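Local coordinates for protein diguanylate cyclase (PDB 6EIB) that makes the bacterial second messenger c-di-GMP from two molecules of GTP with magnesium, contributing to biofilm formation, and is represented by its catalytic GGEEF domain, at residues A[21-26]-A[85-90]; A[37-42]-A[150-155]; A[137-142]-A[156-161]. One frame throughout, in Å; residues are numbered along the deposited sequence.

Contact 1 (A[21-26]-A[85-90]); sequences FARAKR and VLENTH. With SO4 (sulfate ion), chain E.
A single ion pair, Arg23 with Glu87, makes up the whole contact between helix 10-27 and the end of strand 81-87, and its two flat groups are twisted well out of a common plane. The guanidinium offers its NE/NH2 edge to the carboxylate, yet the two planes stand 49° apart. The grip is uneven, as the twist would lead one to expect. Arg23 NE reaches Glu87 OE2 at 3.0 Å, with the oxygen almost exactly in the guanidinium plane and approached on its syn side. Arg23 NH2 adds two weak bonds, 3.1 Å to Glu87 OE1 and 3.2 Å to Glu87 OE2, so that OE2 is shared by both nitrogens. The long side chains meet at roughly a right angle: Glu87 runs out straight beyond CG, whereas Arg23 starts with CG opposite its backbone N and then folds at chi3 (57°), which swings the NE edge round to the acid. Phe73, on the neighbouring strand 73-76, touches both side chains, and Leu31 of strand 31-38 also packs against Glu87.

After the strand the chain turns toward helix 91-107. Thr89 OG1 donates to Glu87 O at 2.8 Å, from above the carbonyl plane, tying the turn back to Glu87. His90 then occupies the N-cap position of helix 91-107, where its ND1 donates to a sulfate, 3.0 Å to O4 and 3.1 Å to O2 of that ion. Val91 N and Ser125 OG also hydrogen-bond this anion, probably a crystallisation component. Since the Arg23-Glu87 pair is partly exposed at the domain surface, far from the magnesium site, solvent should screen its charges, and its attraction is probably more modest than that of a buried pair.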
loop_
_atom_site.group_PDB
_atom_site.type_symbol
_atom_site.label_atom_id
_atom_site.label_comp_id
_atom_site.label_asym_id
_atom_site.label_seq_id
_atom_site.Cartn_x
_atom_site.Cartn_y
_atom_site.Cartn_z
ATOM N N PHE A 21 -5.766 -5.713 -14.394
ATOM C CA PHE A 21 -5.874 -4.583 -15.303
ATOM C C PHE A 21 -6.699 -4.964 -16.533
ATOM O O PHE A 21 -7.638 -4.241 -16.936
ATOM C CB PHE A 21 -4.442 -4.152 -15.695
ATOM C CG PHE A 21 -4.356 -2.932 -16.583
ATOM C CD1 PHE A 21 -4.559 -3.039 -17.956
ATOM C CD2 PHE A 21 -3.989 -1.698 -16.055
ATOM C CE1 PHE A 21 -4.470 -1.943 -18.786
ATOM C CE2 PHE A 21 -3.876 -0.597 -16.878
ATOM C CZ PHE A 21 -4.119 -0.721 -18.259
ATOM N N ALA A 22 -6.352 -6.090 -17.143
ATOM C CA ALA A 22 -7.043 -6.530 -18.362
ATOM C C ALA A 22 -8.490 -6.909 -18.086
ATOM O O ALA A 22 -9.394 -6.660 -18.891
ATOM C CB ALA A 22 -6.302 -7.694 -18.978
ATOM N N ARG A 23 -8.683 -7.601 -16.972
ATOM C CA ARG A 23 -10.021 -8.005 -16.509
ATOM C C ARG A 23 -10.865 -6.715 -16.264
ATOM O O ARG A 23 -12.012 -6.593 -16.704
ATOM C CB ARG A 23 -9.851 -8.889 -15.255
ATOM C CG ARG A 23 -10.991 -9.766 -14.825
ATOM C CD ARG A 23 -10.451 -10.991 -14.059
ATOM N NE ARG A 23 -9.641 -10.599 -12.902
ATOM C CZ ARG A 23 -8.440 -11.096 -12.605
ATOM N NH1 ARG A 23 -7.891 -12.034 -13.370
ATOM N NH2 ARG A 23 -7.790 -10.660 -11.530
ATOM N N ALA A 24 -10.257 -5.725 -15.613
ATOM C CA ALA A 24 -10.926 -4.463 -15.306
ATOM C C ALA A 24 -11.410 -3.705 -16.529
ATOM O O ALA A 24 -12.529 -3.178 -16.532
ATOM C CB ALA A 24 -9.964 -3.553 -14.499
ATOM N N LYS A 25 -10.572 -3.631 -17.558
ATOM C CA LYS A 25 -10.969 -3.005 -18.823
ATOM C C LYS A 25 -12.041 -3.842 -19.540
ATOM O O LYS A 25 -13.024 -3.295 -20.054
ATOM C CB LYS A 25 -9.758 -2.828 -19.747
ATOM C CG LYS A 25 -8.886 -1.594 -19.445
ATOM C CD LYS A 25 -7.635 -1.593 -20.329
ATOM C CE LYS A 25 -7.442 -0.285 -21.125
ATOM N NZ LYS A 25 -7.378 0.880 -20.227
ATOM N N ARG A 26 -11.881 -5.162 -19.505
ATOM C CA ARG A 26 -12.794 -6.074 -20.210
ATOM C C ARG A 26 -14.195 -6.025 -19.581
ATOM O O ARG A 26 -15.203 -5.928 -20.281
ATOM C CB ARG A 26 -12.236 -7.503 -20.174
ATOM C CG ARG A 26 -13.171 -8.598 -20.720
ATOM C CD ARG A 26 -12.425 -9.951 -20.806
ATOM N NE ARG A 26 -12.069 -10.455 -19.467
ATOM C CZ ARG A 26 -12.872 -11.224 -18.723
ATOM N NH1 ARG A 26 -14.050 -11.616 -19.203
ATOM N NH2 ARG A 26 -12.490 -11.635 -17.514
ATOM N N VAL A 85 -3.654 -3.862 -4.403
ATOM C CA VAL A 85 -4.491 -3.734 -5.578
ATOM C C VAL A 85 -5.875 -4.195 -5.264
ATOM O O VAL A 85 -6.042 -5.318 -4.776
ATOM C CB VAL A 85 -3.918 -4.556 -6.759
ATOM C CG1 VAL A 85 -4.905 -4.556 -7.968
ATOM C CG2 VAL A 85 -2.527 -4.006 -7.143
ATOM N N LEU A 86 -6.869 -3.341 -5.519
ATOM C CA LEU A 86 -8.257 -3.669 -5.134
ATOM C C LEU A 86 -9.171 -3.790 -6.355
ATOM O O LEU A 86 -9.481 -2.794 -6.999
ATOM C CB LEU A 86 -8.831 -2.626 -4.175
ATOM C CG LEU A 86 -8.233 -2.272 -2.806
ATOM C CD1 LEU A 86 -8.892 -1.017 -2.268
ATOM C CD2 LEU A 86 -8.516 -3.359 -1.801
ATOM N N GLU A 87 -9.567 -5.006 -6.708
ATOM C CA GLU A 87 -10.495 -5.175 -7.844
ATOM C C GLU A 87 -11.899 -4.658 -7.564
ATOM O O GLU A 87 -12.379 -4.694 -6.427
ATOM C CB GLU A 87 -10.559 -6.635 -8.281
ATOM C CG GLU A 87 -9.271 -7.149 -8.892
ATOM C CD GLU A 87 -9.488 -8.485 -9.614
ATOM O OE1 GLU A 87 -9.166 -9.530 -9.011
ATOM O OE2 GLU A 87 -9.987 -8.501 -10.768
ATOM N N ASN A 88 -12.554 -4.183 -8.616
ATOM C CA ASN A 88 -13.922 -3.695 -8.516
ATOM C C ASN A 88 -14.088 -2.738 -7.328
ATOM O O ASN A 88 -15.037 -2.854 -6.536
ATOM C CB ASN A 88 -14.921 -4.870 -8.418
ATOM C CG ASN A 88 -16.291 -4.472 -8.874
ATOM O OD1 ASN A 88 -16.424 -3.567 -9.702
ATOM N ND2 ASN A 88 -17.328 -5.163 -8.381
ATOM N N THR A 89 -13.141 -1.805 -7.211
ATOM C CA THR A 89 -13.110 -0.855 -6.111
ATOM C C THR A 89 -12.823 0.548 -6.632
ATOM O O THR A 89 -11.842 0.779 -7.370
ATOM C CB THR A 89 -12.049 -1.253 -5.078
ATOM O OG1 THR A 89 -12.366 -2.558 -4.568
ATOM C CG2 THR A 89 -12.027 -0.258 -3.903
ATOM N N HIS A 90 -13.689 1.479 -6.274
ATOM C CA HIS A 90 -13.551 2.856 -6.730
ATOM C C HIS A 90 -12.454 3.555 -5.933
ATOM O O HIS A 90 -12.143 3.138 -4.817
ATOM C CB HIS A 90 -14.892 3.624 -6.602
ATOM C CG HIS A 90 -15.970 3.129 -7.517
ATOM N ND1 HIS A 90 -15.936 3.327 -8.885
ATOM C CD2 HIS A 90 -17.163 2.540 -7.250
ATOM C CE1 HIS A 90 -17.032 2.809 -9.422
ATOM N NE2 HIS A 90 -17.797 2.335 -8.454
HETATM S S SO4 E . -12.945 5.013 -10.208
HETATM O O1 SO4 E . -11.647 4.348 -10.283
HETATM O O2 SO4 E . -13.388 5.040 -8.823
HETATM O O3 SO4 E . -12.852 6.372 -10.722
HETATM O O4 SO4 E . -13.942 4.233 -10.977
#

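Contact 2 (A[37-42]-A[150-155]); sequences DIDNFK and NGRNRC. With EDO (1,2-ethanediol), chain I.
Asp39 receives the backbone of the 150-155 loop on its carboxylate. Asn153 N donates to Asp39 OD2 at 2.9 Å along a nearly straight bond (163°), coming from above the carboxylate plane, and Arg152 CB lies against the same oxygen at 3.2 Å. The other oxygen is served by a water that donates to Asp39 OD1 at 2.6 Å and to Gly151 O at 3.0 Å, so both oxygens of this buried acid are engaged with one loop. Arg152 supplies only the root of its side chain: with chi1 at 62° its extended chain leads off, leaving NE 6.3 Å from Asp39 OD2.

Within the GGDEF fold, Asp39 follows strand 31-38, whose Asp37 and Ile38 probably bind magnesium, as in related cyclases, and lies inside the type II turn from Ile38 to Phe41 that opens helix 41-48. The loop leads into edge strand 154-157, and strand 119-125 runs between the two. Tyr118, just before that middle strand, pairs with the Asp39 backbone and touches Arg152 and Asn153. Farther out, Asn153 OD1 accepts a hydrogen bond from Arg102 NH1, fastening the loop to helix 91-107.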
loop_
_atom_site.group_PDB
_atom_site.type_symbol
_atom_site.label_atom_id
_atom_site.label_comp_id
_atom_site.label_asym_id
_atom_site.label_seq_id
_atom_site.Cartn_x
_atom_site.Cartn_y
_atom_site.Cartn_z
ATOM N N ASP A 37 4.485 3.377 2.017
ATOM C CA ASP A 37 5.875 3.313 2.418
ATOM C C ASP A 37 5.934 3.595 3.916
ATOM O O ASP A 37 5.366 4.561 4.406
ATOM C CB ASP A 37 6.732 4.300 1.624
ATOM C CG ASP A 37 8.230 4.018 1.766
ATOM O OD1 ASP A 37 8.698 2.973 1.250
ATOM O OD2 ASP A 37 8.955 4.867 2.315
ATOM N N ILE A 38 6.621 2.723 4.629
ATOM C CA ILE A 38 6.806 2.885 6.055
ATOM C C ILE A 38 7.810 4.001 6.337
ATOM O O ILE A 38 8.908 4.022 5.734
ATOM C CB ILE A 38 7.282 1.585 6.679
ATOM C CG1 ILE A 38 6.211 0.489 6.438
ATOM C CG2 ILE A 38 7.585 1.797 8.180
ATOM C CD1 ILE A 38 6.672 -0.917 6.840
ATOM N N ASP A 39 7.438 4.921 7.227
ATOM C CA ASP A 39 8.312 6.064 7.555
ATOM C C ASP A 39 9.437 5.622 8.459
ATOM O O ASP A 39 9.203 4.864 9.397
ATOM C CB ASP A 39 7.527 7.193 8.248
ATOM C CG ASP A 39 6.522 7.884 7.319
ATOM O OD1 ASP A 39 6.967 8.373 6.261
ATOM O OD2 ASP A 39 5.283 7.912 7.648
ATOM N N ASN A 40 10.651 6.094 8.178
ATOM C CA ASN A 40 11.812 5.802 9.015
ATOM C C ASN A 40 12.074 4.340 9.321
ATOM O O ASN A 40 12.483 4.002 10.446
ATOM C CB ASN A 40 11.703 6.552 10.350
ATOM C CG ASN A 40 11.588 8.033 10.162
ATOM O OD1 ASN A 40 10.650 8.655 10.631
ATOM N ND2 ASN A 40 12.554 8.613 9.460
ATOM N N PHE A 41 11.858 3.486 8.325
ATOM C CA PHE A 41 12.003 2.055 8.518
ATOM C C PHE A 41 13.465 1.707 8.722
ATOM O O PHE A 41 13.788 0.788 9.482
ATOM C CB PHE A 41 11.434 1.271 7.311
ATOM C CG PHE A 41 11.294 -0.200 7.565
ATOM C CD1 PHE A 41 10.376 -0.669 8.515
ATOM C CD2 PHE A 41 12.076 -1.120 6.875
ATOM C CE1 PHE A 41 10.248 -2.037 8.767
ATOM C CE2 PHE A 41 11.950 -2.499 7.115
ATOM C CZ PHE A 41 11.038 -2.951 8.067
ATOM N N LYS A 42 14.351 2.436 8.046
ATOM C CA LYS A 42 15.777 2.238 8.259
ATOM C C LYS A 42 16.152 2.536 9.709
ATOM O O LYS A 42 16.882 1.766 10.320
ATOM C CB LYS A 42 16.596 3.110 7.318
ATOM C CG LYS A 42 16.381 2.758 5.871
ATOM C CD LYS A 42 17.268 3.602 4.969
ATOM C CE LYS A 42 16.839 3.423 3.534
ATOM N NZ LYS A 42 15.561 4.186 3.334
ATOM N N ASN A 150 4.705 16.460 3.083
ATOM C CA ASN A 150 4.153 17.137 4.261
ATOM C C ASN A 150 4.510 16.455 5.570
ATOM O O ASN A 150 4.025 16.811 6.639
ATOM C CB ASN A 150 2.639 17.266 4.100
ATOM C CG ASN A 150 2.280 18.300 3.057
ATOM O OD1 ASN A 150 2.257 19.496 3.324
ATOM N ND2 ASN A 150 2.031 17.838 1.849
ATOM N N GLY A 151 5.375 15.460 5.463
ATOM C CA GLY A 151 5.890 14.745 6.611
ATOM C C GLY A 151 5.559 13.265 6.642
ATOM O O GLY A 151 5.128 12.669 5.637
ATOM N N ARG A 152 5.663 12.690 7.830
ATOM C CA ARG A 152 5.397 11.274 7.973
ATOM C C ARG A 152 3.911 11.197 8.237
ATOM O O ARG A 152 3.281 12.231 8.428
ATOM C CB ARG A 152 6.208 10.658 9.119
ATOM C CG ARG A 152 5.866 11.254 10.482
ATOM C CD ARG A 152 6.680 10.692 11.637
ATOM N NE ARG A 152 6.129 11.218 12.894
ATOM C CZ ARG A 152 6.667 11.039 14.098
ATOM N NH1 ARG A 152 7.784 10.331 14.240
ATOM N NH2 ARG A 152 6.075 11.577 15.161
ATOM N N ASN A 153 3.340 10.001 8.181
ATOM C CA ASN A 153 1.931 9.817 8.570
ATOM C C ASN A 153 0.958 10.676 7.733
ATOM O O ASN A 153 0.228 11.513 8.291
ATOM C CB ASN A 153 1.749 10.108 10.060
ATOM C CG ASN A 153 0.413 9.599 10.580
ATOM O OD1 ASN A 153 -0.116 8.589 10.064
ATOM N ND2 ASN A 153 -0.106 10.234 11.648
ATOM N N ARG A 154 0.977 10.470 6.396
ATOM C CA ARG A 154 0.173 11.243 5.430
ATOM C C ARG A 154 -0.362 10.361 4.290
ATOM O O ARG A 154 0.307 9.447 3.837
ATOM C CB ARG A 154 0.989 12.378 4.802
ATOM C CG ARG A 154 1.513 13.459 5.806
ATOM C CD ARG A 154 0.350 14.285 6.357
ATOM N NE ARG A 154 0.782 15.479 7.083
ATOM C CZ ARG A 154 1.076 15.490 8.380
ATOM N NH1 ARG A 154 0.987 14.370 9.095
ATOM N NH2 ARG A 154 1.452 16.618 8.963
ATOM N N CYS A 155 -1.550 10.700 3.808
ATOM C CA CYS A 155 -2.173 9.991 2.699
ATOM C C CYS A 155 -2.607 10.967 1.628
ATOM O O CYS A 155 -3.108 12.048 1.937
ATOM C CB CYS A 155 -3.379 9.183 3.170
ATOM S SG CYS A 155 -2.933 7.652 3.941
HETATM C C1 EDO I . 1.689 12.670 13.224
HETATM O O1 EDO I . 1.536 11.267 13.017
HETATM C C2 EDO I . 3.032 12.857 13.892
HETATM O O2 EDO I . 4.059 12.544 12.941
HETATM O O HOH W 1 7.125 10.546 4.916
#

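Contact 3 (A[137-142]-A[156-161]); sequences YRRSDQ and CIYRQS. With SO4 (sulfate ion), chain G.
Tyr158, the first residue past strand 154-157, lays its ring against one side of helix 133-148. Its CG stands opposite the backbone N (chi1 179°), which carries the ring out to the helix. Over one face sits the aliphatic part of Arg139: CG lies 3.8 Å from the Tyr158 ring centroid, almost on the ring normal, as a CH-pi contact, and Arg139 CD approaches Tyr158 CE1 to 3.5 Å. The two side chains cross nearly at right angles. Arg139's charged end turns away to a salt bridge with Asp130 and hydrogen bonds with Ser124 and Ser125. At the ring edge, Gln142 OE1 comes within 3.1 Å of Tyr158 CE2, its amide tilted 58° from the ring. These contacts join the segment just after the last strand of a beta-alpha-beta unit (strand 119-125, helix 133-148, strand 154-157) to the helix of that unit.

The hydroxyl of Tyr158 donates to O1 of a sulfate at 2.9 Å. That same oxygen accepts from Gln142 NE2 at 3.0 Å and from Arg138 NH2 at 2.8 Å. Further along, the poorly ordered Gln160 adds a weak bond from NE2 to sulfate O4. Three donors converging on one oxygen describe an anion-binding spot at the surface, where the sulfate, probably from the crystallisation liquor, would more than balance the single positive charge of Arg138.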
loop_
_atom_site.group_PDB
_atom_site.type_symbol
_atom_site.label_atom_id
_atom_site.label_comp_id
_atom_site.label_asym_id
_atom_site.label_seq_id
_atom_site.Cartn_x
_atom_site.Cartn_y
_atom_site.Cartn_z
ATOM N N TYR A 137 0.516 2.609 -11.365
ATOM C CA TYR A 137 1.569 2.687 -10.356
ATOM C C TYR A 137 2.243 4.059 -10.346
ATOM O O TYR A 137 2.551 4.607 -9.272
ATOM C CB TYR A 137 2.655 1.608 -10.604
ATOM C CG TYR A 137 3.787 1.766 -9.592
ATOM C CD1 TYR A 137 3.614 1.353 -8.274
ATOM C CD2 TYR A 137 4.967 2.434 -9.914
ATOM C CE1 TYR A 137 4.614 1.536 -7.304
ATOM C CE2 TYR A 137 5.975 2.639 -8.938
ATOM C CZ TYR A 137 5.786 2.172 -7.639
ATOM O OH TYR A 137 6.753 2.342 -6.633
ATOM N N ARG A 138 2.472 4.621 -11.527
ATOM C CA ARG A 138 3.063 5.957 -11.633
ATOM C C ARG A 138 2.244 6.986 -10.845
ATOM O O ARG A 138 2.798 7.870 -10.157
ATOM C CB ARG A 138 3.181 6.373 -13.103
ATOM C CG ARG A 138 3.541 7.787 -13.270
ATOM C CD ARG A 138 3.571 8.168 -14.714
ATOM N NE ARG A 138 3.947 9.568 -14.819
ATOM C CZ ARG A 138 3.056 10.551 -14.813
ATOM N NH1 ARG A 138 1.754 10.258 -14.739
ATOM N NH2 ARG A 138 3.467 11.807 -14.906
ATOM N N ARG A 139 0.917 6.874 -10.922
ATOM C CA ARG A 139 0.051 7.835 -10.230
ATOM C C ARG A 139 -0.005 7.562 -8.720
ATOM O O ARG A 139 0.030 8.500 -7.931
ATOM C CB ARG A 139 -1.360 7.830 -10.837
ATOM C CG ARG A 139 -1.446 8.430 -12.255
ATOM C CD ARG A 139 -2.861 8.583 -12.676
ATOM N NE ARG A 139 -3.521 7.285 -12.690
ATOM C CZ ARG A 139 -3.715 6.561 -13.798
ATOM N NH1 ARG A 139 -3.321 7.038 -14.976
ATOM N NH2 ARG A 139 -4.331 5.381 -13.733
ATOM N N SER A 140 -0.085 6.300 -8.300
ATOM C CA SER A 140 -0.111 6.057 -6.855
ATOM C C SER A 140 1.257 6.370 -6.268
ATOM O O SER A 140 1.346 6.876 -5.161
ATOM C CB SER A 140 -0.557 4.631 -6.497
ATOM O OG SER A 140 0.333 3.620 -6.937
ATOM N N ASP A 141 2.324 6.074 -7.011
ATOM C CA ASP A 141 3.668 6.362 -6.533
ATOM C C ASP A 141 3.838 7.872 -6.388
ATOM O O ASP A 141 4.446 8.353 -5.407
ATOM C CB ASP A 141 4.716 5.755 -7.493
ATOM C CG ASP A 141 6.159 5.805 -6.937
ATOM O OD1 ASP A 141 6.342 5.712 -5.706
ATOM O OD2 ASP A 141 7.113 5.948 -7.750
ATOM N N GLN A 142 3.305 8.643 -7.335
ATOM C CA GLN A 142 3.460 10.102 -7.260
ATOM C C GLN A 142 2.662 10.727 -6.121
ATOM O O GLN A 142 3.113 11.663 -5.449
ATOM C CB GLN A 142 3.027 10.764 -8.580
ATOM C CG GLN A 142 3.436 12.214 -8.661
ATOM C CD GLN A 142 2.789 12.953 -9.809
ATOM O OE1 GLN A 142 1.849 13.726 -9.602
ATOM N NE2 GLN A 142 3.264 12.707 -11.032
ATOM N N CYS A 156 -2.418 10.590 0.362
ATOM C CA CYS A 156 -2.829 11.448 -0.747
ATOM C C CYS A 156 -3.480 10.646 -1.869
ATOM O O CYS A 156 -3.045 9.552 -2.203
ATOM C CB CYS A 156 -1.638 12.226 -1.320
ATOM S SG CYS A 156 -1.264 13.755 -0.441
ATOM N N ILE A 157 -4.522 11.208 -2.463
ATOM C CA ILE A 157 -5.074 10.609 -3.675
ATOM C C ILE A 157 -4.491 11.350 -4.888
ATOM O O ILE A 157 -4.324 12.571 -4.858
ATOM C CB ILE A 157 -6.590 10.667 -3.672
ATOM C CG1 ILE A 157 -7.179 9.895 -4.848
ATOM C CG2 ILE A 157 -7.061 12.083 -3.713
ATOM C CD1 ILE A 157 -8.667 9.722 -4.655
ATOM N N TYR A 158 -4.115 10.631 -5.934
ATOM C CA TYR A 158 -3.598 11.342 -7.111
ATOM C C TYR A 158 -4.653 12.160 -7.829
ATOM O O TYR A 158 -5.720 11.653 -8.149
ATOM C CB TYR A 158 -2.971 10.372 -8.106
ATOM C CG TYR A 158 -2.459 11.065 -9.348
ATOM C CD1 TYR A 158 -3.305 11.280 -10.446
ATOM C CD2 TYR A 158 -1.155 11.508 -9.431
ATOM C CE1 TYR A 158 -2.863 11.913 -11.584
ATOM C CE2 TYR A 158 -0.695 12.146 -10.576
ATOM C CZ TYR A 158 -1.558 12.344 -11.645
ATOM O OH TYR A 158 -1.119 12.973 -12.790
ATOM N N ARG A 159 -4.311 13.407 -8.125
ATOM C CA ARG A 159 -5.090 14.275 -9.000
ATOM C C ARG A 159 -4.153 14.933 -10.016
ATOM O O ARG A 159 -2.989 15.210 -9.721
ATOM C CB ARG A 159 -5.870 15.337 -8.221
ATOM C CG ARG A 159 -6.976 14.784 -7.354
ATOM C CD ARG A 159 -7.914 13.922 -8.193
ATOM N NE ARG A 159 -8.976 13.317 -7.392
ATOM C CZ ARG A 159 -9.764 12.325 -7.803
ATOM N NH1 ARG A 159 -9.619 11.803 -9.020
ATOM N NH2 ARG A 159 -10.699 11.849 -6.985
ATOM N N GLN A 160 -4.691 15.207 -11.196
ATOM C CA GLN A 160 -3.944 15.838 -12.273
ATOM C C GLN A 160 -4.037 17.345 -12.115
ATOM O O GLN A 160 -3.325 18.098 -12.777
ATOM C CB GLN A 160 -4.525 15.401 -13.628
ATOM C CG GLN A 160 -3.797 15.885 -14.875
ATOM C CD GLN A 160 -2.477 15.180 -15.080
ATOM O OE1 GLN A 160 -1.454 15.603 -14.542
ATOM N NE2 GLN A 160 -2.491 14.090 -15.846
ATOM N N SER A 161 -4.882 17.779 -11.184
ATOM C CA SER A 161 -5.023 19.196 -10.862
ATOM C C SER A 161 -3.746 19.790 -10.250
ATOM O O SER A 161 -2.760 19.081 -9.997
ATOM C CB SER A 161 -6.198 19.399 -9.909
ATOM O OG SER A 161 -5.811 19.130 -8.575
HETATM S S SO4 G . 1.545 14.449 -14.497
HETATM O O1 SO4 G . 1.686 13.442 -13.456
HETATM O O2 SO4 G . 1.114 15.699 -13.882
HETATM O O3 SO4 G . 2.840 14.674 -15.141
HETATM O O4 SO4 G . 0.556 13.989 -15.465
#

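Overall arrangement
All three contacts tie parts of one GGDEF domain to its mixed sheet, at different places. Contact 1 is the surface case, a lone ion pair joining helix 10-27 to strand 81-87, its centre about 16 Å from the centre of the chain. Contacts 2 and 3 are partly buried and share edge strand 154-157: contact 2 holds the loop before it and contact 3 the residues after it. Their centres lie about 16 Å apart. Contact 2, beside the strand end that probably binds magnesium, relies on a carboxylate, backbone and water, whereas contact 3 relies on an aromatic face and aliphatic chain. Contacts 1 and 2 sit on opposite sides of the chain's centre.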